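Local coordinates for tailspike protein (Acinetobacter phage vB_ApiP_P1, PDB 6E1R), which probably recognises and hydrolyses capsular polysaccharide of the host Acinetobacter, acting as the trimeric tailspike with which the phage meets its cell, at residues A[465-476]-A[540-551]. Residues are numbered along the deposited sequence; the frame is centred on the assembly and turned at random.
Sequences GGRLLVNAIFGT and RFAMEVFTTGNV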
ATOM      1  N   GLY A 465       7.508  47.820   5.104  1.00 37.21           N
ATOM      2  CA  GLY A 465       7.926  48.571   3.938  1.00 35.16           C
ATOM      3  C   GLY A 465       7.718  47.789   2.659  1.00 35.53           C
ATOM      4  O   GLY A 465       8.326  46.731   2.468  1.00 41.30           O
ATOM      5  N   GLY A 466       6.871  48.294   1.776  1.00 36.40           N
ATOM      6  CA  GLY A 466       6.598  47.587   0.547  1.00 35.83           C
ATOM      7  C   GLY A 466       5.729  48.387  -0.394  1.00 40.07           C
ATOM      8  O   GLY A 466       5.592  49.605  -0.262  1.00 41.30           O
ATOM      9  N   ARG A 467       5.142  47.675  -1.351  1.00 40.84           N
ATOM     10  CA  ARG A 467       4.328  48.262  -2.403  1.00 42.83           C
ATOM     11  C   ARG A 467       2.890  47.772  -2.285  1.00 44.96           C
ATOM     12  O   ARG A 467       2.636  46.635  -1.880  1.00 41.79           O
ATOM     13  CB  ARG A 467       4.910  47.886  -3.771  1.00 42.02           C
ATOM     14  CG  ARG A 467       4.390  48.653  -4.965  1.00 47.16           C
ATOM     15  CD  ARG A 467       4.788  47.911  -6.231  1.00 53.84           C
ATOM     16  NE  ARG A 467       6.170  47.441  -6.158  1.00 62.67           N
ATOM     17  CZ  ARG A 467       6.626  46.348  -6.763  1.00 68.30           C
ATOM     18  NH1 ARG A 467       5.810  45.598  -7.490  1.00 72.14           N
ATOM     19  NH2 ARG A 467       7.900  45.999  -6.638  1.00 66.30           N
ATOM     20  N   LEU A 468       1.945  48.643  -2.645  1.00 47.03           N
ATOM     21  CA  LEU A 468       0.523  48.323  -2.594  1.00 40.59           C
ATOM     22  C   LEU A 468      -0.125  48.655  -3.928  1.00 40.36           C
ATOM     23  O   LEU A 468       0.016  49.775  -4.430  1.00 45.94           O
ATOM     24  CB  LEU A 468      -0.189  49.084  -1.469  1.00 36.71           C
ATOM     25  CG  LEU A 468       0.384  49.006  -0.055  1.00 34.41           C
ATOM     26  CD1 LEU A 468      -0.480  49.814   0.900  1.00 30.68           C
ATOM     27  CD2 LEU A 468       0.485  47.562   0.406  1.00 34.97           C
ATOM     28  N   LEU A 469      -0.836  47.685  -4.497  1.00 32.34           N
ATOM     29  CA  LEU A 469      -1.654  47.887  -5.689  1.00 30.94           C
ATOM     30  C   LEU A 469      -3.115  47.794  -5.272  1.00 37.17           C
ATOM     31  O   LEU A 469      -3.583  46.724  -4.870  1.00 40.92           O
ATOM     32  CB  LEU A 469      -1.322  46.856  -6.765  1.00 30.22           C
ATOM     33  CG  LEU A 469      -2.122  46.952  -8.066  1.00 31.94           C
ATOM     34  CD1 LEU A 469      -1.900  48.293  -8.747  1.00 28.53           C
ATOM     35  CD2 LEU A 469      -1.766  45.804  -8.999  1.00 33.79           C
ATOM     36  N   VAL A 470      -3.837  48.907  -5.371  1.00 36.77           N
ATOM     37  CA  VAL A 470      -5.230  48.983  -4.946  1.00 32.52           C
ATOM     38  C   VAL A 470      -6.105  49.197  -6.170  1.00 33.22           C
ATOM     39  O   VAL A 470      -5.877  50.130  -6.950  1.00 34.66           O
ATOM     40  CB  VAL A 470      -5.455  50.103  -3.918  1.00 26.76           C
ATOM     41  CG1 VAL A 470      -6.893  50.078  -3.441  1.00 26.88           C
ATOM     42  CG2 VAL A 470      -4.498  49.953  -2.749  1.00 30.13           C
ATOM     43  N   ASN A 471      -7.106  48.338  -6.335  1.00 39.94           N
ATOM     44  CA  ASN A 471      -8.118  48.483  -7.374  1.00 37.32           C
ATOM     45  C   ASN A 471      -9.446  48.752  -6.681  1.00 38.39           C
ATOM     46  O   ASN A 471     -10.052  47.838  -6.110  1.00 46.29           O
ATOM     47  CB  ASN A 471      -8.192  47.236  -8.255  1.00 33.19           C
ATOM     48  CG  ASN A 471      -9.173  47.388  -9.404  1.00 35.46           C
ATOM     49  OD1 ASN A 471      -9.592  46.402 -10.011  1.00 37.25           O
ATOM     50  ND2 ASN A 471      -9.534  48.626  -9.717  1.00 36.80           N
ATOM     51  N   ALA A 472      -9.893  50.003  -6.726  1.00 31.29           N
ATOM     52  CA  ALA A 472     -11.155  50.404  -6.123  1.00 30.57           C
ATOM     53  C   ALA A 472     -12.234  50.449  -7.193  1.00 31.81           C
ATOM     54  O   ALA A 472     -12.004  50.941  -8.302  1.00 35.49           O
ATOM     55  CB  ALA A 472     -11.031  51.767  -5.441  1.00 27.80           C
ATOM     56  N   ILE A 473     -13.411  49.925  -6.857  1.00 37.90           N
ATOM     57  CA  ILE A 473     -14.537  49.873  -7.777  1.00 36.69           C
ATOM     58  C   ILE A 473     -15.786  50.372  -7.067  1.00 34.49           C
ATOM     59  O   ILE A 473     -15.853  50.431  -5.837  1.00 30.91           O
ATOM     60  CB  ILE A 473     -14.774  48.454  -8.333  1.00 39.03           C
ATOM     61  CG1 ILE A 473     -15.097  47.490  -7.189  1.00 43.06           C
ATOM     62  CG2 ILE A 473     -13.568  47.976  -9.127  1.00 37.71           C
ATOM     63  CD1 ILE A 473     -15.656  46.165  -7.646  1.00 46.69           C
ATOM     64  N   PHE A 474     -16.784  50.733  -7.867  1.00 38.58           N
ATOM     65  CA  PHE A 474     -18.091  51.117  -7.356  1.00 40.42           C
ATOM     66  C   PHE A 474     -18.938  49.870  -7.147  1.00 46.45           C
ATOM     67  O   PHE A 474     -19.066  49.041  -8.055  1.00 46.73           O
ATOM     68  CB  PHE A 474     -18.786  52.079  -8.321  1.00 36.51           C
ATOM     69  CG  PHE A 474     -20.100  52.598  -7.820  1.00 36.18           C
ATOM     70  CD1 PHE A 474     -20.177  53.289  -6.621  1.00 39.18           C
ATOM     71  CD2 PHE A 474     -21.260  52.404  -8.549  1.00 37.58           C
ATOM     72  CE1 PHE A 474     -21.387  53.773  -6.160  1.00 38.41           C
ATOM     73  CE2 PHE A 474     -22.472  52.883  -8.094  1.00 38.74           C
ATOM     74  CZ  PHE A 474     -22.535  53.570  -6.898  1.00 37.64           C
ATOM     75  N   GLY A 475     -19.512  49.739  -5.955  1.00 48.86           N
ATOM     76  CA  GLY A 475     -20.282  48.556  -5.627  1.00 46.92           C
ATOM     77  C   GLY A 475     -19.485  47.539  -4.838  1.00 46.99           C
ATOM     78  O   GLY A 475     -18.634  47.905  -4.021  1.00 49.96           O
ATOM     79  N   THR A 476     -19.746  46.256  -5.078  1.00 45.88           N
ATOM     80  CA  THR A 476     -19.094  45.180  -4.342  1.00 43.90           C
ATOM     81  C   THR A 476     -18.218  44.312  -5.232  1.00 47.03           C
ATOM     82  O   THR A 476     -17.051  44.074  -4.900  1.00 47.39           O
ATOM     83  CB  THR A 476     -20.148  44.309  -3.638  1.00 39.14           C
ATOM     84  OG1 THR A 476     -20.970  45.134  -2.804  1.00 43.42           O
ATOM     85  CG2 THR A 476     -19.476  43.250  -2.782  1.00 36.18           C
ATOM     86  N   ARG A 540     -21.152  53.330  -1.896  1.00 45.53           N
ATOM     87  CA  ARG A 540     -20.527  52.084  -1.472  1.00 40.91           C
ATOM     88  C   ARG A 540     -19.503  51.633  -2.505  1.00 42.19           C
ATOM     89  O   ARG A 540     -19.819  51.518  -3.693  1.00 46.78           O
ATOM     90  CB  ARG A 540     -21.577  50.994  -1.251  1.00 37.62           C
ATOM     91  CG  ARG A 540     -20.987  49.620  -0.992  1.00 39.59           C
ATOM     92  CD  ARG A 540     -21.996  48.717  -0.312  1.00 35.83           C
ATOM     93  NE  ARG A 540     -22.305  49.207   1.028  1.00 38.95           N
ATOM     94  CZ  ARG A 540     -23.098  48.585   1.893  1.00 43.59           C
ATOM     95  NH1 ARG A 540     -23.672  47.436   1.563  1.00 50.35           N
ATOM     96  NH2 ARG A 540     -23.316  49.114   3.089  1.00 40.54           N
ATOM     97  N   PHE A 541     -18.282  51.375  -2.043  1.00 38.08           N
ATOM     98  CA  PHE A 541     -17.181  50.958  -2.896  1.00 40.09           C
ATOM     99  C   PHE A 541     -16.519  49.722  -2.300  1.00 43.80           C
ATOM    100  O   PHE A 541     -16.795  49.324  -1.165  1.00 47.63           O
ATOM    101  CB  PHE A 541     -16.155  52.088  -3.073  1.00 38.35           C
ATOM    102  CG  PHE A 541     -16.708  53.307  -3.757  1.00 40.76           C
ATOM    103  CD1 PHE A 541     -17.398  54.271  -3.039  1.00 38.68           C
ATOM    104  CD2 PHE A 541     -16.533  53.492  -5.120  1.00 39.68           C
ATOM    105  CE1 PHE A 541     -17.909  55.391  -3.667  1.00 37.29           C
ATOM    106  CE2 PHE A 541     -17.040  54.610  -5.753  1.00 38.79           C
ATOM    107  CZ  PHE A 541     -17.729  55.561  -5.026  1.00 37.99           C
ATOM    108  N   ALA A 542     -15.639  49.106  -3.087  1.00 38.18           N
ATOM    109  CA  ALA A 542     -14.918  47.914  -2.658  1.00 37.24           C
ATOM    110  C   ALA A 542     -13.499  47.964  -3.199  1.00 37.97           C
ATOM    111  O   ALA A 542     -13.294  48.214  -4.391  1.00 40.20           O
ATOM    112  CB  ALA A 542     -15.623  46.639  -3.133  1.00 38.89           C
HETATM  113  N   MSE A 543     -12.526  47.722  -2.326  1.00 36.15           N
HETATM  114  CA  MSE A 543     -11.123  47.740  -2.717  1.00 38.17           C
HETATM  115  C   MSE A 543     -10.527  46.339  -2.784  1.00 45.64           C
HETATM  116  O   MSE A 543     -10.970  45.425  -2.085  1.00 49.93           O
HETATM  117  CB  MSE A 543     -10.300  48.595  -1.747  1.00 41.41           C
HETATM  118  CG  MSE A 543     -10.392  50.097  -1.971  1.00 54.12           C
HETATM  119 SE   MSE A 543     -12.146  50.845  -1.569  1.00 67.45          SE
HETATM  120  CE  MSE A 543     -11.630  52.710  -1.357  1.00 67.86           C
ATOM    121  N   GLU A 544      -9.516  46.182  -3.634  1.00 42.66           N
ATOM    122  CA  GLU A 544      -8.726  44.959  -3.713  1.00 41.40           C
ATOM    123  C   GLU A 544      -7.258  45.351  -3.682  1.00 41.71           C
ATOM    124  O   GLU A 544      -6.789  46.073  -4.569  1.00 44.01           O
ATOM    125  CB  GLU A 544      -9.048  44.163  -4.981  1.00 46.50           C
ATOM    126  CG  GLU A 544     -10.425  43.528  -4.973  1.00 46.31           C
ATOM    127  CD  GLU A 544     -10.765  42.829  -6.274  1.00 49.06           C
ATOM    128  OE1 GLU A 544     -10.775  43.498  -7.329  1.00 49.96           O
ATOM    129  OE2 GLU A 544     -11.022  41.606  -6.242  1.00 46.57           O
ATOM    130  N   VAL A 545      -6.539  44.885  -2.665  1.00 38.71           N
ATOM    131  CA  VAL A 545      -5.159  45.287  -2.428  1.00 39.42           C
ATOM    132  C   VAL A 545      -4.240  44.118  -2.756  1.00 39.87           C
ATOM    133  O   VAL A 545      -4.511  42.973  -2.374  1.00 42.44           O
ATOM    134  CB  VAL A 545      -4.954  45.762  -0.976  1.00 35.26           C
ATOM    135  CG1 VAL A 545      -3.535  46.273  -0.773  1.00 36.51           C
ATOM    136  CG2 VAL A 545      -5.968  46.839  -0.623  1.00 26.84           C
ATOM    137  N   PHE A 546      -3.150  44.412  -3.461  1.00 35.78           N
ATOM    138  CA  PHE A 546      -2.122  43.435  -3.810  1.00 30.84           C
ATOM    139  C   PHE A 546      -0.795  43.976  -3.296  1.00 32.31           C
ATOM    140  O   PHE A 546      -0.309  45.000  -3.786  1.00 38.83           O
ATOM    141  CB  PHE A 546      -2.065  43.197  -5.321  1.00 30.81           C
ATOM    142  CG  PHE A 546      -3.379  42.797  -5.933  1.00 34.61           C
ATOM    143  CD1 PHE A 546      -4.330  43.753  -6.257  1.00 33.10           C
ATOM    144  CD2 PHE A 546      -3.659  41.466  -6.198  1.00 42.39           C
ATOM    145  CE1 PHE A 546      -5.538  43.388  -6.824  1.00 35.60           C
ATOM    146  CE2 PHE A 546      -4.865  41.094  -6.768  1.00 40.98           C
ATOM    147  CZ  PHE A 546      -5.806  42.056  -7.080  1.00 41.43           C
ATOM    148  N   THR A 547      -0.206  43.291  -2.321  1.00 26.91           N
ATOM    149  CA  THR A 547       0.985  43.786  -1.650  1.00 27.06           C
ATOM    150  C   THR A 547       2.234  43.087  -2.171  1.00 39.63           C
ATOM    151  O   THR A 547       2.179  41.962  -2.675  1.00 36.76           O
ATOM    152  CB  THR A 547       0.885  43.597  -0.133  1.00 32.91           C
ATOM    153  OG1 THR A 547       1.149  42.228   0.200  1.00 36.25           O
ATOM    154  CG2 THR A 547      -0.502  43.975   0.360  1.00 30.45           C
ATOM    155  N   THR A 548       3.366  43.776  -2.046  1.00 41.03           N
ATOM    156  CA  THR A 548       4.666  43.258  -2.442  1.00 37.98           C
ATOM    157  C   THR A 548       5.704  43.774  -1.460  1.00 40.44           C
ATOM    158  O   THR A 548       5.660  44.940  -1.058  1.00 46.21           O
ATOM    159  CB  THR A 548       5.035  43.685  -3.873  1.00 37.68           C
ATOM    160  OG1 THR A 548       3.993  43.297  -4.777  1.00 38.29           O
ATOM    161  CG2 THR A 548       6.341  43.039  -4.310  1.00 28.39           C
ATOM    162  N   GLY A 549       6.634  42.906  -1.072  1.00 43.18           N
ATOM    163  CA  GLY A 549       7.688  43.310  -0.166  1.00 44.98           C
ATOM    164  C   GLY A 549       7.384  42.999   1.285  1.00 47.12           C
ATOM    165  O   GLY A 549       6.657  42.047   1.584  1.00 48.51           O
ATOM    166  N   ASN A 550       7.937  43.795   2.197  1.00 42.89           N
ATOM    167  CA  ASN A 550       7.779  43.567   3.634  1.00 43.22           C
ATOM    168  C   ASN A 550       6.527  44.240   4.189  1.00 28.99           C
ATOM    169  O   ASN A 550       6.593  45.000   5.154  1.00 29.20           O
ATOM    170  CB  ASN A 550       9.024  44.048   4.367  1.00 29.92           C
ATOM    171  CG  ASN A 550      10.255  43.241   4.011  1.00 43.13           C
ATOM    172  OD1 ASN A 550      11.274  43.794   3.600  1.00 43.03           O
ATOM    173  ND2 ASN A 550      10.168  41.924   4.169  1.00 42.32           N
ATOM    174  N   VAL A 551       5.368  43.957   3.595  1.00 28.54           N
ATOM    175  CA  VAL A 551       4.109  44.515   4.072  1.00 33.50           C
ATOM    176  C   VAL A 551       2.978  43.569   3.694  1.00 36.03           C
ATOM    177  O   VAL A 551       3.015  42.907   2.652  1.00 36.66           O
ATOM    178  CB  VAL A 551       3.867  45.941   3.516  1.00 33.38           C
ATOM    179  CG1 VAL A 551       3.598  45.905   2.017  1.00 31.08           C
ATOM    180  CG2 VAL A 551       2.727  46.626   4.264  1.00 31.41           C
TER
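Phe474 and Phe541 meet in a T-shaped (edge-to-face) pair: CD1 of Phe474 comes over one face of the Phe541 ring, near its rim, 3.5 Å from Phe541 CE2, with the planes at 62°. Farther along this face, CG of Met543, a selenomethionine bent at chi2 (68°), touches both Val470 CG1 (3.8 Å) and Ala472 CB (3.9 Å). Val470 and Val545 then lie side by side through their CG2 methyls. Leu468 CD2 reaches Thr547 CG2 at 3.7 Å, and the Val551 side chain, crossing that of Leu468 at about a right angle, sets its CG1 against the same CD2. Phe519 and Trp521 of strand 519-523 cover part of this apolar side, Phe519 meeting the Phe541 ring edge-to-face.

The other face looks to the trimer partners. Leu469 O sits at the edge of the Phe546 ring, in its plane, and also accepts the N-H of Phe546 (N to O 2.7 Å). Thr548 CG2 lies over one face of the Arg467 guanidinium, whose NE forms a salt bridge with Glu488 of the second subunit. Asn471 and Glu544 run alongside each other; Asn471 ND2 bonds Ala485 O, its OD1 accepts Asn550 ND2-H of the third subunit, and Glu544 OE2 bonds Tyr435 OH.

Backbone bonds such as Arg467 N to Thr548 O (2.8 Å, 169°) join central strand 465-474 to neighbouring 539-548 in a five-stranded antiparallel sheet. Its Val470/Met543 face packs on a second sheet, completing a C-terminal beta-sandwich beyond the parallel beta-helix; its mixed Arg467/Phe546 face helps build the trimer interface.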